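Local coordinates for Non-structural protein 11 (Prrsv 16244b, PDB 5EYI), which is a uridylate-specific endoribonuclease that probably trims 5'-polyuridines from viral RNA and so keeps host double-stranded RNA sensors from being triggered, at residues Phe19-Thr24 with Val39-Asn44; Ser5-Lys10 with Leu52-Arg57; Gly135-Thr140 with Gly171-Ala176. The protein carries 1 engineered substitution. All blocks are in the same frame, centred on the assembly; numbering follows the deposited sequence.

Contact 1: Phe19-Thr24 with Val39-Asn44; sequences FSPDLT and VVTTQN
Asp22 reaches from the turn after strand 19-20 to the end of strand 39-41 and takes three hydrogen bonds from Thr41 and Thr42. Its CG sits between the backbone N and the carbonyl carbon (chi1 56°), and the two carboxylate oxygens divide the work. OD1 is met by Thr41 OG1 at 2.7 Å, from above the carboxylate plane. OD2 receives the backbone N of Thr42 at 3.0 Å on its syn lone pair, in a nearly straight bond (172°), and also Thr42 OG1, which comes in close to the C-O axis. With OD1 bound to one residue and OD2 to the next, both oxygens are tied and the carboxylate's rotation is restrained.

Behind this grip stands Ser20. Its OG, anti to the backbone N (chi1 -176°), donates to Val40 O at 2.6 Å and accepts from Asp22 N and Leu23 N. Those last two bonds make an ST turn and an ST motif that fold the chain back and present Asp22. Thr41 does something similar on its own side, with OG1 accepting from Gln43 N while it donates to Asp22.

Between strands 19-20 and 39-41 runs a backbone bond, Val40 N to Phe19 O at 3.0 Å. Apolar contacts flank the polar ones: Pro21 CD lies 4.0 Å from Val39 CB, the two side chains crossing at about a right angle, while Leu23 puts CD1 near Val40 CG2 and CD2 against Thr42 CG2, 3.9 Å away. Farther out, Trp48 packs on Pro21, Thr41 and Gln43, and the ring of Phe19 meets Trp37 edge-to-face. The arrangement is an ST turn and ST motif headed by Ser20 at the end of strand 19-20, with Asp22 bound to the residues at the end of strand 39-41, within the N-terminal domain of nsp11.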
ATOM      1  N   PHE A  19      12.551 -21.139 -22.840  1.00 21.03           N
ATOM      2  CA  PHE A  19      13.009 -22.366 -23.490  1.00 21.40           C
ATOM      3  C   PHE A  19      13.835 -23.229 -22.549  1.00 21.07           C
ATOM      4  O   PHE A  19      14.563 -22.716 -21.716  1.00 19.86           O
ATOM      5  CB  PHE A  19      13.848 -22.059 -24.748  1.00 22.40           C
ATOM      6  CG  PHE A  19      13.029 -21.726 -25.969  1.00 22.70           C
ATOM      7  CD1 PHE A  19      12.064 -22.612 -26.443  1.00 22.75           C
ATOM      8  CD2 PHE A  19      13.242 -20.543 -26.665  1.00 23.58           C
ATOM      9  CE1 PHE A  19      11.309 -22.313 -27.567  1.00 22.96           C
ATOM     10  CE2 PHE A  19      12.490 -20.244 -27.800  1.00 23.67           C
ATOM     11  CZ  PHE A  19      11.525 -21.128 -28.244  1.00 23.06           C
ATOM     12  N   SER A  20      13.717 -24.545 -22.709  1.00 21.74           N
ATOM     13  CA  SER A  20      14.583 -25.495 -22.040  1.00 21.80           C
ATOM     14  C   SER A  20      14.884 -26.658 -22.966  1.00 23.36           C
ATOM     15  O   SER A  20      13.968 -27.201 -23.587  1.00 23.76           O
ATOM     16  CB  SER A  20      13.921 -26.056 -20.789  1.00 21.62           C
ATOM     17  OG  SER A  20      14.821 -26.917 -20.117  1.00 19.70           O
ATOM     18  N   PRO A  21      16.163 -27.070 -23.045  1.00 24.54           N
ATOM     19  CA  PRO A  21      16.434 -28.315 -23.751  1.00 25.66           C
ATOM     20  C   PRO A  21      15.984 -29.563 -22.985  1.00 26.38           C
ATOM     21  O   PRO A  21      15.689 -30.562 -23.626  1.00 26.84           O
ATOM     22  CB  PRO A  21      17.954 -28.297 -23.922  1.00 25.74           C
ATOM     23  CG  PRO A  21      18.442 -27.475 -22.788  1.00 25.63           C
ATOM     24  CD  PRO A  21      17.391 -26.449 -22.527  1.00 24.53           C
ATOM     25  N   ASP A  22      15.902 -29.496 -21.652  1.00 27.15           N
ATOM     26  CA  ASP A  22      15.726 -30.698 -20.809  1.00 27.82           C
ATOM     27  C   ASP A  22      14.485 -30.756 -19.908  1.00 26.77           C
ATOM     28  O   ASP A  22      14.029 -31.839 -19.599  1.00 28.68           O
ATOM     29  CB  ASP A  22      16.987 -30.940 -19.950  1.00 29.00           C
ATOM     30  CG  ASP A  22      17.368 -29.735 -19.077  1.00 30.32           C
ATOM     31  OD1 ASP A  22      17.443 -28.606 -19.607  1.00 31.14           O
ATOM     32  OD2 ASP A  22      17.622 -29.922 -17.866  1.00 30.88           O
ATOM     33  N   LEU A  23      13.945 -29.613 -19.492  1.00 25.97           N
ATOM     34  CA  LEU A  23      12.844 -29.545 -18.529  1.00 24.49           C
ATOM     35  C   LEU A  23      11.488 -29.511 -19.215  1.00 24.93           C
ATOM     36  O   LEU A  23      11.223 -28.622 -20.021  1.00 23.32           O
ATOM     37  CB  LEU A  23      12.994 -28.294 -17.665  1.00 24.47           C
ATOM     38  CG  LEU A  23      14.184 -28.301 -16.707  1.00 23.95           C
ATOM     39  CD1 LEU A  23      14.362 -26.925 -16.087  1.00 24.36           C
ATOM     40  CD2 LEU A  23      13.991 -29.368 -15.636  1.00 23.91           C
ATOM     41  N   THR A  24      10.622 -30.461 -18.870  1.00 26.36           N
ATOM     42  CA  THR A  24       9.367 -30.653 -19.593  1.00 28.56           C
ATOM     43  C   THR A  24       8.351 -29.545 -19.373  1.00 26.67           C
ATOM     44  O   THR A  24       7.513 -29.318 -20.242  1.00 27.03           O
ATOM     45  CB  THR A  24       8.695 -32.000 -19.261  1.00 30.98           C
ATOM     46  OG1 THR A  24       8.510 -32.116 -17.841  1.00 33.26           O
ATOM     47  CG2 THR A  24       9.557 -33.141 -19.770  1.00 33.43           C
ATOM     48  N   VAL A  39      18.225 -20.167 -21.788  1.00 23.14           N
ATOM     49  CA  VAL A  39      17.644 -21.473 -21.474  1.00 22.84           C
ATOM     50  C   VAL A  39      17.606 -21.719 -19.965  1.00 22.22           C
ATOM     51  O   VAL A  39      18.554 -21.425 -19.259  1.00 21.76           O
ATOM     52  CB  VAL A  39      18.367 -22.630 -22.204  1.00 23.30           C
ATOM     53  CG1 VAL A  39      17.983 -22.651 -23.679  1.00 23.29           C
ATOM     54  CG2 VAL A  39      19.880 -22.540 -22.036  1.00 23.47           C
ATOM     55  N   VAL A  40      16.477 -22.236 -19.493  1.00 21.84           N
ATOM     56  CA  VAL A  40      16.339 -22.702 -18.126  1.00 22.04           C
ATOM     57  C   VAL A  40      16.582 -24.202 -18.187  1.00 22.45           C
ATOM     58  O   VAL A  40      16.073 -24.886 -19.081  1.00 22.33           O
ATOM     59  CB  VAL A  40      14.975 -22.338 -17.485  1.00 22.31           C
ATOM     60  CG1 VAL A  40      13.783 -22.827 -18.306  1.00 22.24           C
ATOM     61  CG2 VAL A  40      14.899 -22.877 -16.056  1.00 22.55           C
ATOM     62  N   THR A  41      17.384 -24.703 -17.259  1.00 22.25           N
ATOM     63  CA  THR A  41      17.950 -26.037 -17.379  1.00 22.84           C
ATOM     64  C   THR A  41      18.475 -26.521 -16.032  1.00 24.09           C
ATOM     65  O   THR A  41      18.675 -25.717 -15.117  1.00 23.62           O
ATOM     66  CB  THR A  41      19.102 -26.038 -18.413  1.00 22.87           C
ATOM     67  OG1 THR A  41      19.586 -27.372 -18.613  1.00 22.76           O
ATOM     68  CG2 THR A  41      20.260 -25.121 -17.970  1.00 22.56           C
ATOM     69  N   THR A  42      18.686 -27.835 -15.914  1.00 25.39           N
ATOM     70  CA  THR A  42      19.430 -28.391 -14.775  1.00 27.59           C
ATOM     71  C   THR A  42      20.862 -28.770 -15.155  1.00 29.09           C
ATOM     72  O   THR A  42      21.606 -29.264 -14.306  1.00 29.83           O
ATOM     73  CB  THR A  42      18.719 -29.596 -14.122  1.00 27.38           C
ATOM     74  OG1 THR A  42      18.630 -30.674 -15.050  1.00 28.03           O
ATOM     75  CG2 THR A  42      17.336 -29.212 -13.675  1.00 27.77           C
ATOM     76  N   GLN A  43      21.255 -28.511 -16.408  1.00 29.32           N
ATOM     77  CA  GLN A  43      22.610 -28.785 -16.883  1.00 29.50           C
ATOM     78  C   GLN A  43      23.406 -27.494 -16.961  1.00 30.37           C
ATOM     79  O   GLN A  43      23.054 -26.588 -17.731  1.00 28.83           O
ATOM     80  CB  GLN A  43      22.551 -29.421 -18.255  1.00 30.19           C
ATOM     81  CG  GLN A  43      21.792 -30.738 -18.271  1.00 32.66           C
ATOM     82  CD  GLN A  43      21.516 -31.227 -19.676  1.00 34.24           C
ATOM     83  OE1 GLN A  43      22.186 -30.825 -20.625  1.00 36.89           O
ATOM     84  NE2 GLN A  43      20.527 -32.100 -19.816  1.00 35.33           N
ATOM     85  N   ASN A  44      24.472 -27.400 -16.172  1.00 30.48           N
ATOM     86  CA  ASN A  44      25.340 -26.228 -16.203  1.00 32.43           C
ATOM     87  C   ASN A  44      26.313 -26.293 -17.392  1.00 34.08           C
ATOM     88  O   ASN A  44      27.528 -26.462 -17.229  1.00 36.02           O
ATOM     89  CB  ASN A  44      26.081 -26.068 -14.871  1.00 32.52           C
ATOM     90  CG  ASN A  44      26.901 -24.792 -14.805  1.00 33.38           C
ATOM     91  OD1 ASN A  44      26.686 -23.849 -15.579  1.00 32.54           O
ATOM     92  ND2 ASN A  44      27.859 -24.757 -13.883  1.00 33.47           N
TER

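Contact 2: Ser5-Lys10 with Leu52-Arg57; sequences SSPLPK and LVASLR
Ser5 to Pro7 and Ala54 to Leu56 run in roughly opposed directions, 147° apart, and meet without a hydrogen bond, the CA atoms of Ser6 and Ala54 standing 5.6 Å apart. The small methyl of Ala54 carries the packing. Its CB points at the incoming chain and lies 3.7 Å from Pro7 CD, with Ser5 O at 4.0 Å and Ser6 CA at 4.2 Å, so it rests against the ring corner and backbone of a short extended run.

At the other end Leu56 brings CD1 to 3.5 Å from Ser5 OG. Its CG is anti to the backbone N (chi1 -165°), and the methyl beyond it lies by the hydroxyl without bonding to it. The polar partner of Ser5 OG is Ser86 O, outside both segments. Ser5 and Leu56 also belong to the pocket that holds a 2-(2-methoxyethoxy)ethanol molecule, probably picked up from the crystallisation liquor.

Ser6 OG is likewise engaged elsewhere, with Met72 O and Gln25 NE2. The short, weakly bonded strand 6-7 pairs with strand 71-73 and leads into helix 9-14, while strand 51-55 lies between 39-41 and 85-93; Tyr87 of strand 85-93 packs on both Ser5 and Pro7.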
ATOM      1  N   SER A   5      15.137 -30.898  -8.521  1.00 30.15           N
ATOM      2  CA  SER A   5      14.012 -30.016  -8.448  1.00 28.30           C
ATOM      3  C   SER A   5      14.261 -28.842  -9.394  1.00 25.57           C
ATOM      4  O   SER A   5      15.404 -28.496  -9.694  1.00 25.03           O
ATOM      5  CB  SER A   5      13.830 -29.559  -7.012  1.00 28.65           C
ATOM      6  OG  SER A   5      15.086 -29.480  -6.385  1.00 30.67           O
ATOM      7  N   SER A   6      13.175 -28.261  -9.878  1.00 23.73           N
ATOM      8  CA  SER A   6      13.235 -27.175 -10.846  1.00 22.53           C
ATOM      9  C   SER A   6      12.119 -26.188 -10.540  1.00 21.48           C
ATOM     10  O   SER A   6      11.151 -26.548  -9.861  1.00 20.23           O
ATOM     11  CB  SER A   6      13.100 -27.721 -12.270  1.00 22.44           C
ATOM     12  OG  SER A   6      12.110 -28.725 -12.351  1.00 23.02           O
ATOM     13  N   PRO A   7      12.259 -24.939 -11.025  1.00 19.68           N
ATOM     14  CA  PRO A   7      11.262 -23.934 -10.712  1.00 19.20           C
ATOM     15  C   PRO A   7       9.930 -24.184 -11.369  1.00 18.62           C
ATOM     16  O   PRO A   7       9.847 -24.837 -12.431  1.00 18.38           O
ATOM     17  CB  PRO A   7      11.872 -22.635 -11.260  1.00 19.35           C
ATOM     18  CG  PRO A   7      12.839 -23.077 -12.294  1.00 19.89           C
ATOM     19  CD  PRO A   7      13.396 -24.363 -11.768  1.00 19.83           C
ATOM     20  N   LEU A   8       8.894 -23.653 -10.727  1.00 18.17           N
ATOM     21  CA  LEU A   8       7.589 -23.500 -11.370  1.00 18.23           C
ATOM     22  C   LEU A   8       7.790 -22.589 -12.591  1.00 17.63           C
ATOM     23  O   LEU A   8       8.645 -21.703 -12.550  1.00 16.49           O
ATOM     24  CB  LEU A   8       6.575 -22.884 -10.401  1.00 18.28           C
ATOM     25  CG  LEU A   8       6.268 -23.706  -9.133  1.00 18.72           C
ATOM     26  CD1 LEU A   8       5.462 -22.880  -8.151  1.00 19.30           C
ATOM     27  CD2 LEU A   8       5.535 -24.983  -9.478  1.00 18.69           C
ATOM     28  N   PRO A   9       7.030 -22.810 -13.685  1.00 17.85           N
ATOM     29  CA  PRO A   9       7.331 -22.036 -14.910  1.00 17.95           C
ATOM     30  C   PRO A   9       7.432 -20.518 -14.727  1.00 17.78           C
ATOM     31  O   PRO A   9       8.365 -19.899 -15.235  1.00 17.41           O
ATOM     32  CB  PRO A   9       6.193 -22.420 -15.854  1.00 18.00           C
ATOM     33  CG  PRO A   9       5.832 -23.812 -15.442  1.00 17.60           C
ATOM     34  CD  PRO A   9       6.060 -23.891 -13.954  1.00 17.67           C
ATOM     35  N   LYS A  10       6.502 -19.952 -13.968  1.00 18.25           N
ATOM     36  CA  LYS A  10       6.449 -18.509 -13.725  1.00 18.62           C
ATOM     37  C   LYS A  10       7.724 -17.882 -13.151  1.00 19.01           C
ATOM     38  O   LYS A  10       8.029 -16.739 -13.481  1.00 19.18           O
ATOM     39  CB  LYS A  10       5.261 -18.159 -12.834  1.00 19.03           C
ATOM     40  CG  LYS A  10       5.295 -18.759 -11.433  1.00 19.29           C
ATOM     41  CD  LYS A  10       3.919 -18.722 -10.807  1.00 19.25           C
ATOM     42  CE  LYS A  10       3.915 -19.458  -9.484  1.00 19.98           C
ATOM     43  NZ  LYS A  10       2.547 -19.489  -8.905  1.00 20.63           N
ATOM     44  N   LEU A  52      19.792 -20.266 -17.084  1.00 20.85           N
ATOM     45  CA  LEU A  52      19.310 -20.212 -15.718  1.00 20.44           C
ATOM     46  C   LEU A  52      19.386 -21.642 -15.239  1.00 20.55           C
ATOM     47  O   LEU A  52      18.584 -22.469 -15.667  1.00 20.09           O
ATOM     48  CB  LEU A  52      17.871 -19.687 -15.674  1.00 19.84           C
ATOM     49  CG  LEU A  52      17.246 -19.553 -14.285  1.00 19.80           C
ATOM     50  CD1 LEU A  52      18.021 -18.541 -13.448  1.00 19.14           C
ATOM     51  CD2 LEU A  52      15.773 -19.175 -14.401  1.00 19.70           C
ATOM     52  N   VAL A  53      20.373 -21.949 -14.396  1.00 20.72           N
ATOM     53  CA  VAL A  53      20.594 -23.327 -13.977  1.00 21.43           C
ATOM     54  C   VAL A  53      19.868 -23.554 -12.660  1.00 21.54           C
ATOM     55  O   VAL A  53      20.094 -22.824 -11.701  1.00 21.59           O
ATOM     56  CB  VAL A  53      22.093 -23.682 -13.817  1.00 22.01           C
ATOM     57  CG1 VAL A  53      22.244 -25.141 -13.387  1.00 22.33           C
ATOM     58  CG2 VAL A  53      22.851 -23.447 -15.123  1.00 22.46           C
ATOM     59  N   ALA A  54      18.995 -24.560 -12.643  1.00 21.61           N
ATOM     60  CA  ALA A  54      18.328 -25.034 -11.434  1.00 21.68           C
ATOM     61  C   ALA A  54      19.071 -26.256 -10.898  1.00 21.67           C
ATOM     62  O   ALA A  54      19.258 -27.243 -11.618  1.00 22.04           O
ATOM     63  CB  ALA A  54      16.898 -25.413 -11.751  1.00 22.19           C
ATOM     64  N   SER A  55      19.491 -26.204  -9.645  1.00 21.64           N
ATOM     65  CA  SER A  55      20.302 -27.281  -9.084  1.00 22.22           C
ATOM     66  C   SER A  55      19.908 -27.571  -7.657  1.00 23.12           C
ATOM     67  O   SER A  55      19.442 -26.691  -6.928  1.00 21.92           O
ATOM     68  CB  SER A  55      21.786 -26.913  -9.137  1.00 22.16           C
ATOM     69  OG  SER A  55      22.052 -25.737  -8.391  1.00 21.85           O
ATOM     70  N   LEU A  56      20.138 -28.810  -7.255  1.00 24.12           N
ATOM     71  CA  LEU A  56      19.800 -29.244  -5.913  1.00 25.24           C
ATOM     72  C   LEU A  56      20.781 -28.692  -4.886  1.00 25.31           C
ATOM     73  O   LEU A  56      20.427 -28.511  -3.721  1.00 25.80           O
ATOM     74  CB  LEU A  56      19.761 -30.769  -5.862  1.00 26.49           C
ATOM     75  CG  LEU A  56      19.088 -31.363  -4.640  1.00 27.44           C
ATOM     76  CD1 LEU A  56      17.662 -30.831  -4.487  1.00 28.44           C
ATOM     77  CD2 LEU A  56      19.097 -32.870  -4.788  1.00 27.72           C
ATOM     78  N   ARG A  57      22.004 -28.418  -5.332  1.00 25.42           N
ATOM     79  CA  ARG A  57      23.073 -27.889  -4.487  1.00 25.65           C
ATOM     80  C   ARG A  57      23.652 -26.650  -5.147  1.00 24.77           C
ATOM     81  O   ARG A  57      23.564 -26.517  -6.367  1.00 23.67           O
ATOM     82  CB  ARG A  57      24.186 -28.932  -4.345  1.00 26.06           C
ATOM     83  CG  ARG A  57      23.715 -30.285  -3.850  1.00 26.87           C
ATOM     84  CD  ARG A  57      24.878 -31.263  -3.778  1.00 27.79           C
ATOM     85  NE  ARG A  57      25.778 -30.975  -2.665  1.00 27.95           N
ATOM     86  CZ  ARG A  57      26.860 -31.687  -2.349  1.00 28.47           C
ATOM     87  NH1 ARG A  57      27.221 -32.753  -3.063  1.00 28.02           N
ATOM     88  NH2 ARG A  57      27.599 -31.322  -1.307  1.00 29.01           N
TER

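Contact 3: Gly135-Thr140 with Gly171-Ala176; sequences GDVKGT and GKAAAA. Engineered in segment 171-176: Ala175 (natural residue Lys).
Val137 and Ala173 pack side chain to side chain where the 136-138/141-143 hairpin meets a classic beta bulge, formed by Lys172 and Ala173 opposite Ser169. This lies at the surface of the C-terminal NendoU domain. From its CB, Val137 sends out two methyls. CG1, anti to the backbone N (chi1 170°), touches Ala173 CB at 3.6 Å, and CG2 approaches the same methyl more loosely at 4.2 Å. The valine also packs on Ser169, the residue facing the bulge.

That one methyl of Ala173 is shared with the hairpin turn: it lies 3.7 Å from Gly139 O and closer still to the carbonyl carbon of Thr140. Gly139 has positive phi, and the chain swings there so that Thr140 comes alongside strand 173-180, its CG2 near Lys172 O.

Beyond Ala174 comes Ala175, an engineered residue that replaces the natural lysine at a predicted active-site position; it makes no contact with 135-140, but hydrogen bonds through its backbone to Val167. A single hydrogen bond joins the two segments: Ala174 N reaches Thr140 O at 3.1 Å, standing 52° out of the carbonyl plane.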
ATOM      1  N   GLY A 135     -11.365 -13.367   4.115  1.00 27.61           N
ATOM      2  CA  GLY A 135     -12.421 -12.768   3.330  1.00 29.35           C
ATOM      3  C   GLY A 135     -13.693 -12.625   4.133  1.00 31.01           C
ATOM      4  O   GLY A 135     -13.949 -13.388   5.064  1.00 30.25           O
ATOM      5  N   ASP A 136     -14.488 -11.633   3.765  1.00 33.10           N
ATOM      6  CA  ASP A 136     -15.759 -11.388   4.428  1.00 35.75           C
ATOM      7  C   ASP A 136     -16.735 -10.738   3.466  1.00 32.58           C
ATOM      8  O   ASP A 136     -16.353 -10.328   2.373  1.00 31.44           O
ATOM      9  CB  ASP A 136     -15.543 -10.484   5.639  1.00 40.05           C
ATOM     10  CG  ASP A 136     -15.186  -9.067   5.248  1.00 44.42           C
ATOM     11  OD1 ASP A 136     -14.619  -8.862   4.151  1.00 49.91           O
ATOM     12  OD2 ASP A 136     -15.482  -8.148   6.036  1.00 51.64           O
ATOM     13  N   VAL A 137     -17.984 -10.631   3.903  1.00 31.25           N
ATOM     14  CA  VAL A 137     -19.060 -10.088   3.090  1.00 31.99           C
ATOM     15  C   VAL A 137     -19.692  -8.902   3.810  1.00 34.04           C
ATOM     16  O   VAL A 137     -20.029  -8.995   4.988  1.00 35.20           O
ATOM     17  CB  VAL A 137     -20.113 -11.174   2.798  1.00 30.51           C
ATOM     18  CG1 VAL A 137     -21.369 -10.584   2.160  1.00 30.85           C
ATOM     19  CG2 VAL A 137     -19.505 -12.250   1.912  1.00 30.20           C
ATOM     20  N   LYS A 138     -19.834  -7.794   3.092  1.00 36.73           N
ATOM     21  CA  LYS A 138     -20.603  -6.640   3.552  1.00 39.68           C
ATOM     22  C   LYS A 138     -21.613  -6.303   2.457  1.00 36.73           C
ATOM     23  O   LYS A 138     -21.241  -5.797   1.399  1.00 36.65           O
ATOM     24  CB  LYS A 138     -19.674  -5.454   3.840  1.00 43.40           C
ATOM     25  CG  LYS A 138     -20.334  -4.300   4.593  1.00 47.95           C
ATOM     26  CD  LYS A 138     -19.432  -3.065   4.677  1.00 51.65           C
ATOM     27  CE  LYS A 138     -18.250  -3.268   5.623  1.00 54.25           C
ATOM     28  NZ  LYS A 138     -17.369  -2.069   5.710  1.00 55.65           N
ATOM     29  N   GLY A 139     -22.883  -6.616   2.705  1.00 35.58           N
ATOM     30  CA  GLY A 139     -23.948  -6.385   1.732  1.00 33.90           C
ATOM     31  C   GLY A 139     -23.775  -7.285   0.521  1.00 32.90           C
ATOM     32  O   GLY A 139     -23.724  -8.511   0.660  1.00 31.28           O
ATOM     33  N   THR A 140     -23.671  -6.665  -0.658  1.00 33.16           N
ATOM     34  CA  THR A 140     -23.402  -7.369  -1.919  1.00 33.12           C
ATOM     35  C   THR A 140     -21.908  -7.379  -2.306  1.00 31.89           C
ATOM     36  O   THR A 140     -21.557  -7.713  -3.443  1.00 30.07           O
ATOM     37  CB  THR A 140     -24.213  -6.758  -3.089  1.00 32.92           C
ATOM     38  OG1 THR A 140     -23.860  -5.382  -3.269  1.00 30.79           O
ATOM     39  CG2 THR A 140     -25.708  -6.885  -2.829  1.00 34.30           C
ATOM     40  N   GLY A 171     -25.434 -16.342  -3.852  1.00 25.08           N
ATOM     41  CA  GLY A 171     -26.713 -15.769  -3.453  1.00 26.12           C
ATOM     42  C   GLY A 171     -26.654 -14.511  -2.608  1.00 26.69           C
ATOM     43  O   GLY A 171     -27.704 -14.034  -2.172  1.00 27.46           O
ATOM     44  N   LYS A 172     -25.455 -13.960  -2.382  1.00 26.59           N
ATOM     45  CA  LYS A 172     -25.263 -12.837  -1.450  1.00 26.52           C
ATOM     46  C   LYS A 172     -24.402 -11.734  -2.040  1.00 24.67           C
ATOM     47  O   LYS A 172     -24.865 -10.610  -2.184  1.00 25.84           O
ATOM     48  CB  LYS A 172     -24.649 -13.325  -0.131  1.00 28.70           C
ATOM     49  CG  LYS A 172     -25.435 -14.451   0.500  1.00 31.92           C
ATOM     50  CD  LYS A 172     -24.970 -14.792   1.903  1.00 36.04           C
ATOM     51  CE  LYS A 172     -25.662 -16.067   2.376  1.00 39.47           C
ATOM     52  NZ  LYS A 172     -25.572 -16.278   3.847  1.00 41.70           N
ATOM     53  N   ALA A 173     -23.154 -12.053  -2.381  1.00 22.72           N
ATOM     54  CA  ALA A 173     -22.161 -11.023  -2.696  1.00 22.42           C
ATOM     55  C   ALA A 173     -21.143 -11.474  -3.745  1.00 21.27           C
ATOM     56  O   ALA A 173     -20.997 -12.661  -4.010  1.00 20.99           O
ATOM     57  CB  ALA A 173     -21.445 -10.612  -1.416  1.00 21.81           C
ATOM     58  N   ALA A 174     -20.437 -10.501  -4.303  1.00 21.45           N
ATOM     59  CA  ALA A 174     -19.421 -10.738  -5.323  1.00 22.27           C
ATOM     60  C   ALA A 174     -18.387  -9.621  -5.360  1.00 22.29           C
ATOM     61  O   ALA A 174     -18.613  -8.531  -4.841  1.00 23.96           O
ATOM     62  CB  ALA A 174     -20.084 -10.873  -6.687  1.00 22.24           C
ATOM     63  N   ALA A 175     -17.233  -9.920  -5.941  1.00 21.85           N
ATOM     64  CA  ALA A 175     -16.267  -8.897  -6.355  1.00 21.46           C
ATOM     65  C   ALA A 175     -15.625  -9.374  -7.655  1.00 21.46           C
ATOM     66  O   ALA A 175     -15.064 -10.469  -7.695  1.00 19.98           O
ATOM     67  CB  ALA A 175     -15.214  -8.658  -5.279  1.00 20.95           C
ATOM     68  N   ALA A 176     -15.707  -8.541  -8.693  1.00 21.98           N
ATOM     69  CA  ALA A 176     -15.327  -8.925 -10.062  1.00 22.85           C
ATOM     70  C   ALA A 176     -13.851  -9.253 -10.229  1.00 23.92           C
ATOM     71  O   ALA A 176     -13.500 -10.203 -10.926  1.00 23.25           O
ATOM     72  CB  ALA A 176     -15.718  -7.825 -11.045  1.00 22.84           C
TER

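In the fold
Contacts 1 and 2 adjoin, with centres 9 Å apart, because strands 39-41 and 51-55 are parallel neighbours in one mixed sheet. Thr41 O and Ala54 N, 2.7 Å apart, probably form a hydrogen bond, as do Val39 O and Leu52 N at 2.8 Å. Along the chain, contact 2 brings 52-57 back to 5-10, and both segments of contact 1 fall in the sequence between them. Ser5 and Leu56 of contact 2 line the 2-(2-methoxyethoxy)ethanol pocket. Contact 3, in the NendoU domain, has its centre about 44 Å from that of contact 1 and 39 Å from that of contact 2. It holds engineered Ala175, and Val137's side chain is about 9 Å from that of His131, another predicted active-site residue.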